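Local coordinates for protein HigA antitoxin (Streptococcus pneumoniae TIGR4, PDB 6AF4) that probably binds DNA through a helix-turn-helix domain and serves as the antitoxin of a HigBA toxin-antitoxin pair, at residues H[30-33]-H[34-38]. Residues are numbered along the deposited sequence; the frame is centred on the assembly and turned at random.
Sequences VAIM and SELIE
Ser-34 directs its hydroxyl to the carbonyl oxygen of Val-30, one helical turn earlier, and shows how a buried serine can donate within its own helix while a partner protein also bonds it. With OG beside its own backbone N (chi1 -69°), the side chain donates from Ser-34 OG to Val-30 O at 2.7 Å, while Ser-34 N bonds to the same oxygen. Val-30 O therefore accepts two bonds, and its donors reach it from opposite faces of the carbonyl plane, the hydroxyl 37° out of it. Regular backbone bonds continue the helix, Leu-36 N to Ile-32 O at 3.2 Å and Ile-37 N to Met-33 O at 3.0 Å.

Apolar contact is sparser: Ile-32 CG2 lies 4.5 Å from Leu-36 CD1, a loose touch on the side where Ile-32 meets Met-64 and Leu-36 meets Ile-61 of helix 58-65. Ile-32 also packs on Leu-73 of the second HigA subunit, and Ala-31 on Val-89 of it. Met-33 and Ile-37 each pack on an aromatic side chain of another protein's chain, which also hydrogen-bonds Ser-34 OG.

The arrangement is a serine hydroxyl bonded back to the i-4 carbonyl, within helix 20-40 of this protein of the helix-turn-helix (XRE) family.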
loop_
_atom_site.group_PDB
_atom_site.type_symbol
_atom_site.label_atom_id
_atom_site.label_comp_id
_atom_site.label_asym_id
_atom_site.label_seq_id
_atom_site.Cartn_x
_atom_site.Cartn_y
_atom_site.Cartn_z
ATOM N N VAL H 30 11.569 2.383 -2.720
ATOM C CA VAL H 30 12.514 2.142 -3.804
ATOM C C VAL H 30 11.940 1.139 -4.803
ATOM O O VAL H 30 12.230 1.220 -5.994
ATOM C CB VAL H 30 13.896 1.642 -3.291
ATOM C CG1 VAL H 30 14.439 2.573 -2.215
ATOM C CG2 VAL H 30 13.818 0.215 -2.777
ATOM N N ALA H 31 11.112 0.212 -4.321
ATOM C CA ALA H 31 10.496 -0.788 -5.189
ATOM C C ALA H 31 9.533 -0.121 -6.164
ATOM O O ALA H 31 9.450 -0.497 -7.335
ATOM C CB ALA H 31 9.775 -1.840 -4.364
ATOM N N ILE H 32 8.811 0.877 -5.666
ATOM C CA ILE H 32 7.901 1.668 -6.483
ATOM C C ILE H 32 8.674 2.585 -7.429
ATOM O O ILE H 32 8.349 2.686 -8.613
ATOM C CB ILE H 32 6.956 2.506 -5.602
ATOM C CG1 ILE H 32 5.962 1.594 -4.884
ATOM C CG2 ILE H 32 6.222 3.542 -6.427
ATOM C CD1 ILE H 32 5.183 2.292 -3.802
ATOM N N MET H 33 9.696 3.252 -6.902
ATOM C CA MET H 33 10.568 4.080 -7.725
ATOM C C MET H 33 11.206 3.246 -8.831
ATOM O O MET H 33 11.321 3.699 -9.966
ATOM C CB MET H 33 11.655 4.747 -6.877
ATOM C CG MET H 33 11.208 6.012 -6.159
ATOM S SD MET H 33 12.535 6.786 -5.204
ATOM C CE MET H 33 12.378 5.935 -3.638
ATOM N N SER H 34 11.608 2.024 -8.489
ATOM C CA SER H 34 12.240 1.120 -9.446
ATOM C C SER H 34 11.332 0.809 -10.629
ATOM O O SER H 34 11.755 0.898 -11.782
ATOM C CB SER H 34 12.651 -0.184 -8.764
ATOM O OG SER H 34 13.717 0.033 -7.858
ATOM N N GLU H 35 10.088 0.442 -10.335
ATOM C CA GLU H 35 9.123 0.109 -11.375
ATOM C C GLU H 35 8.928 1.272 -12.343
ATOM O O GLU H 35 8.875 1.075 -13.556
ATOM C CB GLU H 35 7.781 -0.292 -10.758
ATOM C CG GLU H 35 7.822 -1.585 -9.955
ATOM C CD GLU H 35 8.189 -2.797 -10.797
ATOM O OE1 GLU H 35 7.987 -2.757 -12.029
ATOM O OE2 GLU H 35 8.679 -3.792 -10.220
ATOM N N LEU H 36 8.835 2.481 -11.801
ATOM C CA LEU H 36 8.668 3.675 -12.621
ATOM C C LEU H 36 9.914 3.953 -13.453
ATOM O O LEU H 36 9.826 4.468 -14.567
ATOM C CB LEU H 36 8.336 4.881 -11.745
ATOM C CG LEU H 36 6.978 4.794 -11.047
ATOM C CD1 LEU H 36 6.757 5.982 -10.135
ATOM C CD2 LEU H 36 5.870 4.698 -12.076
ATOM N N ILE H 37 11.076 3.611 -12.905
ATOM C CA ILE H 37 12.339 3.797 -13.607
ATOM C C ILE H 37 12.554 2.720 -14.671
ATOM O O ILE H 37 12.911 3.025 -15.810
ATOM C CB ILE H 37 13.526 3.794 -12.625
ATOM C CG1 ILE H 37 13.501 5.054 -11.760
ATOM C CG2 ILE H 37 14.849 3.700 -13.370
ATOM C CD1 ILE H 37 14.368 4.958 -10.529
ATOM N N GLU H 38 12.319 1.465 -14.295
ATOM C CA GLU H 38 12.475 0.338 -15.214
ATOM C C GLU H 38 11.404 0.348 -16.301
ATOM O O GLU H 38 11.474 -0.415 -17.261
ATOM C CB GLU H 38 12.433 -0.991 -14.455
ATOM C CG GLU H 38 13.619 -1.212 -13.525
ATOM C CD GLU H 38 13.464 -2.443 -12.645
ATOM O OE1 GLU H 38 12.526 -2.476 -11.820
ATOM O OE2 GLU H 38 14.285 -3.376 -12.779
#